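Local coordinates for protein alternansucrase (Leuconostoc mesenteroides, PDB 6HVG) that is a large multidomain enzyme of glycoside hydrolase family 70, pairing a TIM-barrel-type core with cell-wall-binding-like repeats, at residues Gly833-Tyr836 against Met837-Gly840; Asn1064-Ile1067 against Ala1068-Asn1072; Ser809-Ala812 against Met813-Asn817. All coordinates share one frame; numbering follows the deposited sequence.

In the fold
Contacts 1 and 2 form one packed region and contact 3 stands apart, though all three fall within the glycoside hydrolase family 70 part of the chain. The centres of contacts 1 and 2 are about 14 Å apart, and the loop at 833-840 leans on helix 1063-1075: Tyr836 CE2 lies 3.6 Å from Ile1067 CG1, and Met837 SD is 4.0 Å from Val1066 CG1. Contact 3, on helix 807-814, keeps about 13 Å from contact 1 and about 16 Å from contact 2 between nearest atoms. Strand 821-825 and helix 826-829 follow it before that loop is reached. No residue of the three contacts belongs to the calcium site of Glu575, Asp581, Asn625 and Asp1159.

Contact 1. Residues Gly833-Tyr836 against Met837-Gly840; sequences GGQY and MEKG
Met837 and Tyr836 sit at the two corners of a type II beta turn running from Gln835 to Glu838, and their side chains travel the same way, one alongside the other. Met837 takes the left-handed backbone conformation (phi 60°) that the third position of such a turn calls for. Its chain is bent at the last torsion, bringing CE back to the far end of the tyrosine, 3.4 Å from Tyr836 CE2 and close to the hydroxyl as well. SD lies 4.8 Å from the centroid of the Tyr836 ring, in an oblique Met-aromatic contact.

Glu838 closes the turn: its N donates to Gln835 O over 3.2 Å, coming in from above the carbonyl plane. With CG anti to its own N (chi1 -176°), the extended glutamate chain runs back across Gln835, and OE2 comes within 3.7 Å of Gln835 CG. This is contact with the methylene groups; the two flat ends are turned 60° apart, and the Gln835 amide leads away to where OE1 accepts a weak hydrogen bond from Thr1057 N.

Beyond, Lys839 is tied to Leu831 by its backbone, which draws the loop back on itself. Tyr836 OH is hydrogen-bonded to Gly1048 O, while its ring meets that of Tyr826 nearly parallel, and Met837 N donates to Tyr826 OH. The turn lies in the loop between helices 826-829 and 844-857, with its tyrosine directed at helix 1063-1075 and at the chain just past strand 1045-1047.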
ATOM      1  N   GLY A 833       9.419  18.554   8.663  1.00 51.52           N
ATOM      2  CA  GLY A 833       8.314  19.411   8.250  1.00 51.75           C
ATOM      3  C   GLY A 833       8.658  20.892   8.269  1.00 53.48           C
ATOM      4  O   GLY A 833       9.771  21.290   8.594  1.00 51.38           O
ATOM      5  N   GLY A 834       7.673  21.713   7.920  1.00 56.16           N
ATOM      6  CA  GLY A 834       7.841  23.139   7.917  1.00 56.28           C
ATOM      7  C   GLY A 834       8.807  23.533   6.830  1.00 56.98           C
ATOM      8  O   GLY A 834       8.875  22.905   5.780  1.00 53.42           O
ATOM      9  N   GLN A 835       9.579  24.570   7.111  1.00 60.84           N
ATOM     10  CA  GLN A 835      10.413  25.229   6.123  1.00 58.73           C
ATOM     11  C   GLN A 835      11.775  24.555   5.993  1.00 56.05           C
ATOM     12  O   GLN A 835      12.239  23.902   6.920  1.00 57.28           O
ATOM     13  CB  GLN A 835      10.572  26.690   6.533  1.00 61.33           C
ATOM     14  CG  GLN A 835       9.266  27.447   6.460  1.00 63.57           C
ATOM     15  CD  GLN A 835       8.824  27.696   5.037  1.00 63.60           C
ATOM     16  OE1 GLN A 835       7.673  27.487   4.694  1.00 63.86           O
ATOM     17  NE2 GLN A 835       9.744  28.163   4.205  1.00 65.70           N
ATOM     18  N   TYR A 836      12.412  24.716   4.837  1.00 54.64           N
ATOM     19  CA  TYR A 836      13.680  24.033   4.563  1.00 53.43           C
ATOM     20  C   TYR A 836      14.760  24.568   5.463  1.00 55.01           C
ATOM     21  O   TYR A 836      15.003  25.769   5.489  1.00 57.51           O
ATOM     22  CB  TYR A 836      14.098  24.194   3.098  1.00 52.77           C
ATOM     23  CG  TYR A 836      15.285  23.334   2.697  1.00 52.25           C
ATOM     24  CD1 TYR A 836      15.207  21.950   2.707  1.00 51.28           C
ATOM     25  CD2 TYR A 836      16.488  23.907   2.312  1.00 51.58           C
ATOM     26  CE1 TYR A 836      16.282  21.173   2.344  1.00 48.26           C
ATOM     27  CE2 TYR A 836      17.569  23.128   1.936  1.00 48.18           C
ATOM     28  CZ  TYR A 836      17.460  21.765   1.958  1.00 47.57           C
ATOM     29  OH  TYR A 836      18.538  20.994   1.599  1.00 48.62           O
ATOM     30  N   MET A 837      15.395  23.669   6.214  1.00 58.79           N
ATOM     31  CA  MET A 837      16.454  24.023   7.153  1.00 60.76           C
ATOM     32  C   MET A 837      15.990  25.000   8.232  1.00 62.87           C
ATOM     33  O   MET A 837      16.781  25.797   8.727  1.00 64.39           O
ATOM     34  CB  MET A 837      17.657  24.582   6.384  1.00 62.88           C
ATOM     35  CG  MET A 837      18.808  23.603   6.304  1.00 64.80           C
ATOM     36  SD  MET A 837      20.040  24.069   5.063  1.00 59.62           S
ATOM     37  CE  MET A 837      20.010  22.479   4.234  1.00 66.26           C
ATOM     38  N   GLU A 838      14.711  24.935   8.598  1.00 64.62           N
ATOM     39  CA  GLU A 838      14.146  25.885   9.560  1.00 68.61           C
ATOM     40  C   GLU A 838      14.736  25.710  10.941  1.00 65.57           C
ATOM     41  O   GLU A 838      14.960  26.697  11.659  1.00 68.58           O
ATOM     42  CB  GLU A 838      12.621  25.750   9.667  1.00 73.36           C
ATOM     43  CG  GLU A 838      11.996  26.800  10.580  1.00 79.97           C
ATOM     44  CD  GLU A 838      10.506  26.961  10.382  1.00 85.22           C
ATOM     45  OE1 GLU A 838       9.774  25.962  10.568  1.00 89.97           O
ATOM     46  OE2 GLU A 838      10.079  28.093  10.049  1.00 88.78           O
ATOM     47  N   LYS A 839      14.939  24.455  11.325  1.00 60.31           N
ATOM     48  CA  LYS A 839      15.416  24.137  12.643  1.00 62.07           C
ATOM     49  C   LYS A 839      16.173  22.823  12.617  1.00 59.86           C
ATOM     50  O   LYS A 839      15.665  21.845  12.121  1.00 59.10           O
ATOM     51  CB  LYS A 839      14.239  24.051  13.619  1.00 65.98           C
ATOM     52  CG  LYS A 839      14.666  24.014  15.085  1.00 72.94           C
ATOM     53  CD  LYS A 839      13.512  23.684  16.017  1.00 75.48           C
ATOM     54  CE  LYS A 839      14.007  23.448  17.435  1.00 77.52           C
ATOM     55  NZ  LYS A 839      12.920  22.905  18.296  1.00 77.48           N
ATOM     56  N   GLY A 840      17.389  22.807  13.163  1.00 58.18           N
ATOM     57  CA  GLY A 840      18.163  21.583  13.284  1.00 54.08           C
ATOM     58  C   GLY A 840      17.500  20.611  14.227  1.00 52.59           C
ATOM     59  O   GLY A 840      16.662  21.001  15.028  1.00 55.79           O
TER

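Contact 2. Residues Asn1064-Ile1067 against Ala1068-Asn1072; sequences NVVI and ATKAN
Val1066 O takes two donors from the next turn of helix 1063-1075, the helical arm of the beta-alpha-beta unit that runs from strand 1045-1047 to strand 1081-1083. Lys1070 N reaches it at 3.0 Å in the ordinary helical bond. Thr1069 OG1 approaches the same oxygen at 3.1 Å from a more bent direction, 122° at the oxygen and somewhat tilted from the carbonyl plane. The threonine hydroxyl lies between its own N and carbonyl carbon (chi1 70°), which faces it down onto the preceding turn and leaves CG2 near Val1065 O. A threonine handled this way spends its hydroxyl on its own helix. Lys1070 N also has a weak second bond to Ile1067 O.

The lysine chain packs beside the valine oxygen, CB 3.4 Å from Val1066 O, and the bend at chi2 brings CD to 4.2 Å from Val1066 CG1, an apolar touch, while the exposed amino end leads away.

One shell further out, two regular bonds hold the turn: Ala1068 N to Asn1064 O, and the straighter Thr1069 N to Val1065 O at 3.2 Å. Asn1064 is fixed in turn by ND2, which donates to Gln1087 OE1. Asn1064, which is buried, and the methyl of Ala1068 pack on helix 1135-1147, where Val1065 also touches Asp1137, and Ile1067 touches Leu1084 just past strand 1081-1083.

Further along, Asn1072 turns back so that its ND2 donates to Thr1069 O at 3.0 Å with an N-H...O angle of 142°.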
ATOM      1  N   ASN A1064      15.859  25.603  -2.829  1.00 53.19           N
ATOM      2  CA  ASN A1064      17.007  25.792  -3.721  1.00 53.61           C
ATOM      3  C   ASN A1064      17.702  27.157  -3.567  1.00 58.19           C
ATOM      4  O   ASN A1064      18.898  27.293  -3.857  1.00 56.32           O
ATOM      5  CB  ASN A1064      16.589  25.556  -5.178  1.00 52.60           C
ATOM      6  CG  ASN A1064      16.224  24.105  -5.461  1.00 51.61           C
ATOM      7  OD1 ASN A1064      16.502  23.197  -4.666  1.00 51.22           O
ATOM      8  ND2 ASN A1064      15.597  23.877  -6.611  1.00 54.54           N
ATOM      9  N   VAL A1065      16.952  28.163  -3.115  1.00 60.21           N
ATOM     10  CA  VAL A1065      17.545  29.441  -2.733  1.00 58.07           C
ATOM     11  C   VAL A1065      18.409  29.220  -1.500  1.00 54.71           C
ATOM     12  O   VAL A1065      19.588  29.578  -1.480  1.00 57.41           O
ATOM     13  CB  VAL A1065      16.464  30.510  -2.458  1.00 60.26           C
ATOM     14  CG1 VAL A1065      17.080  31.758  -1.833  1.00 60.39           C
ATOM     15  CG2 VAL A1065      15.717  30.866  -3.748  1.00 61.28           C
ATOM     16  N   VAL A1066      17.828  28.582  -0.493  1.00 52.51           N
ATOM     17  CA  VAL A1066      18.558  28.244   0.737  1.00 51.67           C
ATOM     18  C   VAL A1066      19.806  27.396   0.451  1.00 50.22           C
ATOM     19  O   VAL A1066      20.852  27.660   1.013  1.00 51.16           O
ATOM     20  CB  VAL A1066      17.648  27.555   1.781  1.00 48.50           C
ATOM     21  CG1 VAL A1066      18.442  27.059   2.972  1.00 48.07           C
ATOM     22  CG2 VAL A1066      16.585  28.533   2.262  1.00 49.67           C
ATOM     23  N   ILE A1067      19.708  26.404  -0.429  1.00 48.61           N
ATOM     24  CA  ILE A1067      20.860  25.551  -0.749  1.00 47.73           C
ATOM     25  C   ILE A1067      22.011  26.401  -1.291  1.00 49.98           C
ATOM     26  O   ILE A1067      23.164  26.172  -0.921  1.00 50.87           O
ATOM     27  CB  ILE A1067      20.491  24.402  -1.725  1.00 47.11           C
ATOM     28  CG1 ILE A1067      19.593  23.372  -1.031  1.00 47.73           C
ATOM     29  CG2 ILE A1067      21.727  23.670  -2.239  1.00 48.18           C
ATOM     30  CD1 ILE A1067      18.845  22.453  -1.983  1.00 46.44           C
ATOM     31  N   ALA A1068      21.705  27.395  -2.126  1.00 50.59           N
ATOM     32  CA  ALA A1068      22.726  28.288  -2.661  1.00 52.00           C
ATOM     33  C   ALA A1068      23.439  29.096  -1.564  1.00 54.70           C
ATOM     34  O   ALA A1068      24.669  29.135  -1.541  1.00 57.03           O
ATOM     35  CB  ALA A1068      22.133  29.217  -3.702  1.00 52.04           C
ATOM     36  N   THR A1069      22.692  29.718  -0.657  1.00 54.50           N
ATOM     37  CA  THR A1069      23.329  30.471   0.426  1.00 58.70           C
ATOM     38  C   THR A1069      24.146  29.545   1.350  1.00 59.35           C
ATOM     39  O   THR A1069      25.194  29.947   1.839  1.00 64.43           O
ATOM     40  CB  THR A1069      22.329  31.322   1.258  1.00 59.95           C
ATOM     41  OG1 THR A1069      21.490  30.469   2.043  1.00 62.23           O
ATOM     42  CG2 THR A1069      21.449  32.207   0.358  1.00 61.94           C
ATOM     43  N   LYS A1070      23.691  28.308   1.543  1.00 59.84           N
ATOM     44  CA  LYS A1070      24.296  27.366   2.511  1.00 61.34           C
ATOM     45  C   LYS A1070      25.280  26.305   1.942  1.00 59.77           C
ATOM     46  O   LYS A1070      25.741  25.436   2.680  1.00 61.08           O
ATOM     47  CB  LYS A1070      23.176  26.631   3.273  1.00 62.08           C
ATOM     48  CG  LYS A1070      22.884  27.145   4.670  1.00 62.22           C
ATOM     49  CD  LYS A1070      22.064  28.417   4.697  1.00 64.32           C
ATOM     50  CE  LYS A1070      21.677  28.759   6.140  1.00 70.30           C
ATOM     51  NZ  LYS A1070      22.864  28.905   7.061  1.00 67.73           N
ATOM     52  N   ALA A1071      25.613  26.373   0.661  1.00 57.29           N
ATOM     53  CA  ALA A1071      26.508  25.387   0.048  1.00 58.48           C
ATOM     54  C   ALA A1071      27.786  25.145   0.855  1.00 60.43           C
ATOM     55  O   ALA A1071      28.154  24.013   1.096  1.00 59.55           O
ATOM     56  CB  ALA A1071      26.859  25.814  -1.372  1.00 60.74           C
ATOM     57  N   ASN A1072      28.468  26.227   1.235  1.00 66.73           N
ATOM     58  CA  ASN A1072      29.586  26.216   2.204  1.00 68.09           C
ATOM     59  C   ASN A1072      29.468  25.168   3.312  1.00 65.15           C
ATOM     60  O   ASN A1072      30.370  24.345   3.482  1.00 63.86           O
ATOM     61  CB  ASN A1072      29.794  27.626   2.839  1.00 77.51           C
ATOM     62  CG  ASN A1072      28.457  28.383   3.137  1.00 86.98           C
ATOM     63  OD1 ASN A1072      27.772  28.136   4.151  1.00 83.20           O
ATOM     64  ND2 ASN A1072      28.106  29.325   2.254  1.00 86.48           N
TER

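Contact 3. Residues Ser809-Ala812 against Met813-Asn817; sequences SAYA and MLLTN
Toward its C-terminal end, helix 807-814, which leads to strand 821-825 of the parallel barrel sheet, brings Tyr811 and Ala812 against Leu814, Leu815 and Thr816. Tyr811 stands alongside Leu814, the two pointing the same way, and Leu814 CD2 comes to 4.0 Å from Tyr811 CE1, oblique to the ring. Leu815 comes from a different side: its CD1 lies at the ring edge, near the ring plane, 4.2 Å from Tyr811 CD1. Leu815 CG is set beside its own N (chi1 -63°), which keeps CG close to Tyr811 O.

Beneath this, the backbone carries three helical bonds. Leu814 N binds Ala810 O at 2.9 Å and is nearly straight; Leu815 N follows with Tyr811 O at 2.8 Å, and Met813 N is bound to Ser809 O. At the next step a side chain takes part: Thr816 OG1 donates to Ala812 O at 2.8 Å, in the carbonyl plane and on a lone pair. Thr816 N bonds to Met813 O, three residues back.

The touching residues are all buried. Tyr811 OH is gripped by Asp828 OD2 and by Tyr825 N. Helix 844-857 packs against Tyr811, Ala812 and Leu815, strand 910-915 takes Met813 and Thr816, and Pro822 lies against both leucines.

A buried helix in which a threonine hydroxyl returns to the carbonyl four residues earlier, followed by a strand of the parallel sheet, is consistent with the alternating helix-strand order of a TIM-type barrel.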
ATOM      1  N   SER A 809      24.122   6.650  17.084  1.00 53.17           N
ATOM      2  CA  SER A 809      24.949   5.454  17.114  1.00 53.26           C
ATOM      3  C   SER A 809      24.974   4.806  15.744  1.00 51.48           C
ATOM      4  O   SER A 809      26.005   4.303  15.301  1.00 52.66           O
ATOM      5  CB  SER A 809      24.434   4.476  18.189  1.00 52.87           C
ATOM      6  OG  SER A 809      24.041   5.168  19.368  1.00 53.08           O
ATOM      7  N   ALA A 810      23.826   4.800  15.085  1.00 52.95           N
ATOM      8  CA  ALA A 810      23.716   4.272  13.730  1.00 53.71           C
ATOM      9  C   ALA A 810      24.599   5.051  12.752  1.00 52.62           C
ATOM     10  O   ALA A 810      25.290   4.450  11.946  1.00 53.52           O
ATOM     11  CB  ALA A 810      22.263   4.309  13.272  1.00 55.19           C
ATOM     12  N   TYR A 811      24.575   6.382  12.831  1.00 51.09           N
ATOM     13  CA  TYR A 811      25.459   7.218  12.013  1.00 48.26           C
ATOM     14  C   TYR A 811      26.944   7.029  12.357  1.00 46.36           C
ATOM     15  O   TYR A 811      27.792   7.049  11.476  1.00 45.25           O
ATOM     16  CB  TYR A 811      25.048   8.696  12.062  1.00 47.58           C
ATOM     17  CG  TYR A 811      23.975   9.026  11.037  1.00 47.14           C
ATOM     18  CD1 TYR A 811      24.312   9.388   9.753  1.00 47.95           C
ATOM     19  CD2 TYR A 811      22.632   8.945  11.350  1.00 47.44           C
ATOM     20  CE1 TYR A 811      23.336   9.676   8.807  1.00 48.27           C
ATOM     21  CE2 TYR A 811      21.651   9.232  10.419  1.00 46.47           C
ATOM     22  CZ  TYR A 811      22.007   9.594   9.149  1.00 46.88           C
ATOM     23  OH  TYR A 811      21.043   9.868   8.207  1.00 47.41           O
ATOM     24  N   ALA A 812      27.263   6.793  13.618  1.00 47.37           N
ATOM     25  CA  ALA A 812      28.647   6.522  13.999  1.00 48.50           C
ATOM     26  C   ALA A 812      29.181   5.337  13.216  1.00 48.80           C
ATOM     27  O   ALA A 812      30.317   5.364  12.729  1.00 53.43           O
ATOM     28  CB  ALA A 812      28.770   6.262  15.495  1.00 49.90           C
ATOM     29  N   MET A 813      28.368   4.298  13.086  1.00 48.27           N
ATOM     30  CA  MET A 813      28.752   3.123  12.302  1.00 49.87           C
ATOM     31  C   MET A 813      28.722   3.405  10.801  1.00 49.25           C
ATOM     32  O   MET A 813      29.671   3.081  10.086  1.00 48.84           O
ATOM     33  CB  MET A 813      27.844   1.946  12.634  1.00 52.43           C
ATOM     34  CG  MET A 813      27.978   1.481  14.081  1.00 56.66           C
ATOM     35  SD  MET A 813      26.915   0.093  14.500  1.00 58.51           S
ATOM     36  CE  MET A 813      27.473  -1.142  13.313  1.00 59.25           C
ATOM     37  N   LEU A 814      27.642   4.023  10.331  1.00 48.58           N
ATOM     38  CA  LEU A 814      27.505   4.335   8.913  1.00 50.56           C
ATOM     39  C   LEU A 814      28.705   5.097   8.394  1.00 49.75           C
ATOM     40  O   LEU A 814      29.213   4.807   7.309  1.00 55.99           O
ATOM     41  CB  LEU A 814      26.253   5.175   8.651  1.00 50.84           C
ATOM     42  CG  LEU A 814      25.946   5.409   7.181  1.00 49.00           C
ATOM     43  CD1 LEU A 814      25.417   4.133   6.545  1.00 47.93           C
ATOM     44  CD2 LEU A 814      24.940   6.537   7.018  1.00 51.08           C
ATOM     45  N   LEU A 815      29.152   6.062   9.187  1.00 47.56           N
ATOM     46  CA  LEU A 815      30.166   7.026   8.756  1.00 47.58           C
ATOM     47  C   LEU A 815      31.606   6.575   8.950  1.00 49.24           C
ATOM     48  O   LEU A 815      32.511   7.248   8.482  1.00 52.16           O
ATOM     49  CB  LEU A 815      29.950   8.363   9.469  1.00 45.30           C
ATOM     50  CG  LEU A 815      28.617   9.055   9.145  1.00 44.37           C
ATOM     51  CD1 LEU A 815      28.407  10.252  10.042  1.00 44.94           C
ATOM     52  CD2 LEU A 815      28.512   9.479   7.689  1.00 43.15           C
ATOM     53  N   THR A 816      31.819   5.444   9.628  1.00 50.21           N
ATOM     54  CA  THR A 816      33.160   4.848   9.789  1.00 48.68           C
ATOM     55  C   THR A 816      33.361   3.543   9.002  1.00 48.22           C
ATOM     56  O   THR A 816      34.468   3.021   8.949  1.00 48.35           O
ATOM     57  CB  THR A 816      33.467   4.561  11.277  1.00 50.48           C
ATOM     58  OG1 THR A 816      32.447   3.722  11.854  1.00 54.45           O
ATOM     59  CG2 THR A 816      33.538   5.850  12.050  1.00 51.15           C
ATOM     60  N   ASN A 817      32.305   3.003   8.396  1.00 47.57           N
ATOM     61  CA  ASN A 817      32.429   1.762   7.620  1.00 47.06           C
ATOM     62  C   ASN A 817      33.275   1.923   6.355  1.00 46.23           C
ATOM     63  O   ASN A 817      33.058   2.845   5.544  1.00 47.48           O
ATOM     64  CB  ASN A 817      31.042   1.225   7.221  1.00 47.74           C
ATOM     65  CG  ASN A 817      30.410   0.321   8.284  1.00 48.24           C
ATOM     66  OD1 ASN A 817      31.056  -0.101   9.229  1.00 46.09           O
ATOM     67  ND2 ASN A 817      29.115   0.025   8.114  1.00 47.46           N
TER